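Long-range contact in acetolactate synthase isozyme 1 large subunit (PDB 6LPI), which is the large subunit of an enzyme of the thiamine-diphosphate-dependent family and binds flavin-adenine dinucleotide, thiamine diphosphate and a magnesium ion: residues D382-H394 against G417-A429. Residues are numbered along the deposited sequence; the frame is centred on the assembly and turned at random.
With TPP (thiamine diphosphate), chain J.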
loop_
_atom_site.group_PDB
_atom_site.type_symbol
_atom_site.label_atom_id
_atom_site.label_comp_id
_atom_site.label_asym_id
_atom_site.label_seq_id
_atom_site.Cartn_x
_atom_site.Cartn_y
_atom_site.Cartn_z
ATOM N N ASP B 382 7.975 -2.415 -24.019
ATOM C CA ASP B 382 9.022 -1.455 -23.721
ATOM C C ASP B 382 9.205 -1.334 -22.215
ATOM O O ASP B 382 8.509 -1.957 -21.409
ATOM C CB ASP B 382 8.643 -0.059 -24.225
ATOM C CG ASP B 382 8.739 0.085 -25.708
ATOM O OD1 ASP B 382 9.032 -0.915 -26.382
ATOM O OD2 ASP B 382 8.481 1.205 -26.206
ATOM N N ASP B 383 10.140 -0.470 -21.837
ATOM C CA ASP B 383 10.165 -0.001 -20.472
ATOM C C ASP B 383 8.932 0.841 -20.175
ATOM O O ASP B 383 8.681 1.157 -19.007
ATOM C CB ASP B 383 11.453 0.771 -20.203
ATOM C CG ASP B 383 12.614 -0.150 -19.858
ATOM O OD1 ASP B 383 12.333 -1.290 -19.426
ATOM O OD2 ASP B 383 13.797 0.249 -20.019
ATOM N N ASN B 384 8.155 1.204 -21.203
ATOM C CA ASN B 384 6.977 2.047 -21.026
ATOM C C ASN B 384 5.779 1.283 -20.508
ATOM O O ASN B 384 4.740 1.897 -20.256
ATOM C CB ASN B 384 6.582 2.707 -22.350
ATOM C CG ASN B 384 7.580 3.717 -22.802
ATOM O OD1 ASN B 384 8.059 4.516 -22.006
ATOM N ND2 ASN B 384 7.901 3.706 -24.084
ATOM N N ALA B 385 5.894 -0.026 -20.339
ATOM C CA ALA B 385 4.772 -0.817 -19.869
ATOM C C ALA B 385 4.526 -0.616 -18.377
ATOM O O ALA B 385 5.433 -0.285 -17.603
ATOM C CB ALA B 385 5.020 -2.296 -20.157
ATOM N N ILE B 386 3.275 -0.821 -17.980
ATOM C CA ILE B 386 2.888 -0.875 -16.582
ATOM C C ILE B 386 2.550 -2.328 -16.295
ATOM O O ILE B 386 1.876 -2.975 -17.106
ATOM C CB ILE B 386 1.712 0.070 -16.270
ATOM C CG1 ILE B 386 2.142 1.527 -16.467
ATOM C CG2 ILE B 386 1.254 -0.110 -14.856
ATOM C CD1 ILE B 386 1.015 2.457 -16.789
ATOM N N ILE B 387 3.063 -2.859 -15.179
ATOM C CA ILE B 387 2.903 -4.263 -14.798
ATOM C C ILE B 387 2.146 -4.343 -13.484
ATOM O O ILE B 387 2.515 -3.711 -12.489
ATOM C CB ILE B 387 4.231 -5.038 -14.701
ATOM C CG1 ILE B 387 5.009 -4.961 -16.019
ATOM C CG2 ILE B 387 3.994 -6.539 -14.340
ATOM C CD1 ILE B 387 5.935 -3.795 -16.223
ATOM N N THR B 388 1.100 -5.141 -13.498
ATOM C CA THR B 388 0.183 -5.393 -12.408
ATOM C C THR B 388 0.168 -6.892 -12.130
ATOM O O THR B 388 0.475 -7.694 -13.016
ATOM C CB THR B 388 -1.216 -4.887 -12.865
ATOM O OG1 THR B 388 -1.292 -3.471 -12.722
ATOM C CG2 THR B 388 -2.301 -5.526 -12.146
ATOM N N THR B 389 -0.131 -7.291 -10.890
ATOM C CA THR B 389 -0.234 -8.722 -10.577
ATOM C C THR B 389 -1.370 -8.950 -9.600
ATOM O O THR B 389 -1.782 -8.047 -8.870
ATOM C CB THR B 389 1.007 -9.382 -9.944
ATOM O OG1 THR B 389 0.969 -9.214 -8.522
ATOM C CG2 THR B 389 2.300 -8.840 -10.484
ATOM N N ASP B 390 -1.880 -10.166 -9.602
ATOM C CA ASP B 390 -2.691 -10.641 -8.492
ATOM C C ASP B 390 -1.753 -11.249 -7.430
ATOM O O ASP B 390 -0.571 -10.894 -7.346
ATOM C CB ASP B 390 -3.787 -11.574 -9.024
ATOM C CG ASP B 390 -5.136 -10.844 -9.265
ATOM O OD1 ASP B 390 -5.553 -10.126 -8.325
ATOM O OD2 ASP B 390 -5.793 -10.996 -10.342
ATOM N N VAL B 391 -2.269 -12.132 -6.575
ATOM C CA VAL B 391 -1.536 -12.639 -5.421
ATOM C C VAL B 391 -1.417 -14.163 -5.487
ATOM O O VAL B 391 -2.412 -14.856 -5.704
ATOM C CB VAL B 391 -2.213 -12.205 -4.113
ATOM C CG1 VAL B 391 -1.597 -12.937 -2.941
ATOM C CG2 VAL B 391 -2.068 -10.702 -3.940
ATOM N N GLY B 392 -0.220 -14.681 -5.272
ATOM C CA GLY B 392 0.024 -16.130 -5.269
ATOM C C GLY B 392 1.397 -16.459 -5.857
ATOM O O GLY B 392 2.311 -15.631 -5.840
ATOM N N GLN B 393 1.520 -17.677 -6.395
ATOM C CA GLN B 393 2.808 -18.077 -6.950
ATOM C C GLN B 393 3.169 -17.265 -8.187
ATOM O O GLN B 393 4.323 -16.851 -8.347
ATOM C CB GLN B 393 2.807 -19.555 -7.334
ATOM C CG GLN B 393 2.443 -20.570 -6.293
ATOM C CD GLN B 393 2.663 -21.979 -6.813
ATOM O OE1 GLN B 393 2.106 -22.377 -7.843
ATOM N NE2 GLN B 393 3.550 -22.716 -6.146
ATOM N N HIS B 394 2.182 -17.000 -9.060
ATOM C CA HIS B 394 2.437 -16.235 -10.280
ATOM C C HIS B 394 3.004 -14.854 -9.965
ATOM O O HIS B 394 3.864 -14.348 -10.698
ATOM C CB HIS B 394 1.149 -16.109 -11.094
ATOM C CG HIS B 394 0.088 -15.282 -10.433
ATOM N ND1 HIS B 394 -0.833 -15.810 -9.553
ATOM C CD2 HIS B 394 -0.175 -13.953 -10.498
ATOM C CE1 HIS B 394 -1.620 -14.842 -9.108
ATOM N NE2 HIS B 394 -1.241 -13.705 -9.667
ATOM N N GLY B 417 -2.117 -8.107 0.587
ATOM C CA GLY B 417 -1.945 -9.254 -0.276
ATOM C C GLY B 417 -3.294 -9.744 -0.739
ATOM O O GLY B 417 -3.641 -10.899 -0.504
ATOM N N THR B 418 -4.055 -8.889 -1.406
ATOM C CA THR B 418 -5.443 -9.173 -1.760
ATOM C C THR B 418 -5.489 -9.934 -3.082
ATOM O O THR B 418 -5.036 -9.417 -4.111
ATOM C CB THR B 418 -6.222 -7.862 -1.917
ATOM O OG1 THR B 418 -5.885 -6.949 -0.866
ATOM C CG2 THR B 418 -7.708 -8.092 -1.964
ATOM N N MET B 419 -6.051 -11.139 -3.073
ATOM C CA MET B 419 -6.422 -11.726 -4.351
ATOM C C MET B 419 -7.480 -10.858 -4.993
ATOM O O MET B 419 -8.340 -10.286 -4.307
ATOM C CB MET B 419 -6.922 -13.165 -4.216
ATOM C CG MET B 419 -5.868 -14.114 -3.614
ATOM S SD MET B 419 -6.487 -15.789 -3.349
ATOM C CE MET B 419 -7.297 -15.996 -4.954
ATOM N N GLY B 420 -7.362 -10.694 -6.310
ATOM C CA GLY B 420 -8.301 -9.883 -7.051
ATOM C C GLY B 420 -7.847 -8.465 -7.293
ATOM O O GLY B 420 -8.552 -7.715 -7.974
ATOM N N PHE B 421 -6.690 -8.079 -6.759
ATOM C CA PHE B 421 -6.181 -6.722 -6.943
ATOM C C PHE B 421 -5.825 -6.435 -8.411
ATOM O O PHE B 421 -6.136 -5.354 -8.946
ATOM C CB PHE B 421 -4.971 -6.533 -6.026
ATOM C CG PHE B 421 -4.103 -5.361 -6.381
ATOM C CD1 PHE B 421 -4.319 -4.120 -5.794
ATOM C CD2 PHE B 421 -3.082 -5.488 -7.302
ATOM C CE1 PHE B 421 -3.525 -3.038 -6.120
ATOM C CE2 PHE B 421 -2.280 -4.416 -7.621
ATOM C CZ PHE B 421 -2.494 -3.191 -7.029
ATOM N N GLY B 422 -5.203 -7.403 -9.079
ATOM C CA GLY B 422 -4.601 -7.232 -10.388
ATOM C C GLY B 422 -5.465 -6.666 -11.498
ATOM O O GLY B 422 -5.110 -5.654 -12.103
ATOM N N LEU B 423 -6.595 -7.284 -11.811
ATOM C CA LEU B 423 -7.308 -6.806 -12.993
ATOM C C LEU B 423 -7.872 -5.401 -12.779
ATOM O O LEU B 423 -7.649 -4.530 -13.646
ATOM C CB LEU B 423 -8.362 -7.836 -13.413
ATOM C CG LEU B 423 -9.550 -7.468 -14.294
ATOM C CD1 LEU B 423 -9.083 -6.925 -15.635
ATOM C CD2 LEU B 423 -10.419 -8.703 -14.486
ATOM N N PRO B 424 -8.572 -5.090 -11.675
ATOM C CA PRO B 424 -9.047 -3.703 -11.516
ATOM C C PRO B 424 -7.925 -2.696 -11.359
ATOM O O PRO B 424 -8.050 -1.565 -11.857
ATOM C CB PRO B 424 -9.959 -3.773 -10.288
ATOM C CG PRO B 424 -9.620 -5.026 -9.621
ATOM C CD PRO B 424 -9.158 -5.972 -10.658
ATOM N N ALA B 425 -6.828 -3.067 -10.689
ATOM C CA ALA B 425 -5.674 -2.171 -10.644
ATOM C C ALA B 425 -5.158 -1.867 -12.046
ATOM O O ALA B 425 -4.855 -0.713 -12.371
ATOM C CB ALA B 425 -4.573 -2.781 -9.786
ATOM N N ALA B 426 -5.068 -2.885 -12.900
ATOM C CA ALA B 426 -4.629 -2.650 -14.268
ATOM C C ALA B 426 -5.608 -1.751 -15.008
ATOM O O ALA B 426 -5.202 -0.883 -15.792
ATOM C CB ALA B 426 -4.459 -3.984 -15.000
ATOM N N ILE B 427 -6.903 -1.925 -14.754
ATOM C CA ILE B 427 -7.895 -1.065 -15.389
ATOM C C ILE B 427 -7.643 0.393 -15.005
ATOM O O ILE B 427 -7.626 1.295 -15.862
ATOM C CB ILE B 427 -9.308 -1.536 -15.005
ATOM C CG1 ILE B 427 -9.599 -2.851 -15.718
ATOM C CG2 ILE B 427 -10.350 -0.494 -15.366
ATOM C CD1 ILE B 427 -10.758 -3.603 -15.157
ATOM N N GLY B 428 -7.404 0.638 -13.708
ATOM C CA GLY B 428 -7.099 1.990 -13.266
ATOM C C GLY B 428 -5.847 2.543 -13.922
ATOM O O GLY B 428 -5.840 3.672 -14.432
ATOM N N ALA B 429 -4.770 1.751 -13.925
ATOM C CA ALA B 429 -3.530 2.180 -14.568
ATOM C C ALA B 429 -3.746 2.542 -16.035
ATOM O O ALA B 429 -3.125 3.484 -16.549
ATOM C CB ALA B 429 -2.463 1.092 -14.448
HETATM N "N1'" TPP J . -8.448 -15.171 0.051
HETATM C "C2'" TPP J . -8.145 -13.899 -0.399
HETATM C CM2 TPP J . -9.225 -12.928 -0.777
HETATM N "N3'" TPP J . -6.841 -13.484 -0.507
HETATM C "C4'" TPP J . -5.816 -14.312 -0.147
HETATM N "N4'" TPP J . -4.577 -13.835 -0.264
HETATM C "C5'" TPP J . -6.106 -15.600 0.310
HETATM C "C6'" TPP J . -7.430 -16.019 0.402
HETATM C "C7'" TPP J . -4.995 -16.562 0.679
HETATM N N3 TPP J . -4.261 -16.873 -0.518
HETATM C C2 TPP J . -3.104 -16.220 -0.876
HETATM S S1 TPP J . -2.467 -16.714 -2.252
HETATM C C5 TPP J . -3.647 -17.798 -2.453
HETATM C C4 TPP J . -4.587 -17.796 -1.453
HETATM C CM4 TPP J . -5.755 -18.723 -1.454
HETATM C C6 TPP J . -3.617 -18.672 -3.685
HETATM C C7 TPP J . -3.481 -17.850 -4.966
HETATM O O7 TPP J . -4.243 -18.482 -5.972
HETATM P PA TPP J . -3.967 -18.210 -7.539
HETATM O O1A TPP J . -4.755 -17.031 -8.041
HETATM O O2A TPP J . -4.343 -19.501 -8.243
HETATM O O3A TPP J . -2.409 -17.841 -7.704
HETATM P PB TPP J . -1.236 -18.952 -7.930
HETATM O O1B TPP J . -0.114 -18.327 -8.762
HETATM O O2B TPP J . -0.662 -19.461 -6.631
HETATM O O3B TPP J . -1.827 -20.172 -8.605
#
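The ring of Phe421 turns its edge to the strand end: the carbonyl O of Thr389 lies in the ring plane, 3.3 Å from CD2, while CB of Ala425, one helical turn on, sits over the rim of one face. CG of Phe421 is anti to its backbone N (chi1 163°) and beside the carbonyl carbon, where the chain runs on toward Ala425. The imidazole of His394 has Asp390 N and the bridging O3A of thiamine diphosphate in plane at its edge, and ND1 hydrogen-bonds O1B at 2.7 Å. That oxygen also takes His394 N, and O2B takes Gln393 N; the helix N-terminus, with Gly392 at the N-cap position, thus holds the terminal phosphate through backbone N-H groups. At the cofactor's other end, N4' donates to Gly417 O (3.1 Å). The bent Met419 side chain reaches from pyrimidine to thiazolium, CG 3.3 Å from N3' and SD 3.4 Å from C4, with CG also against Val391 CB. Asp390 OD1 accepts Gly422 N at 2.8 Å (158°), from well above the carboxylate plane, and more weakly Gly420 N; its OD2 is held by Ser442. One acidic oxygen thus ties the Thr418–Phe421 type II turn and the beginning of the helix to the end of strand 386-389. Here the backbones close to 4.3 Å between CA of Asp390 and CA of Gly422, since glycine presents only its CA toward the strand. Farther along, Ile386 CG2 touches Ala429 CB. Segment 422-429 packs on a face of the C-terminal domain's parallel sheet, nearly antiparallel to strand 386-389 (158°, axes 7.2 Å apart); 410-411 and 438-443 flank the strand, and helix 60-74 packs against Phe421.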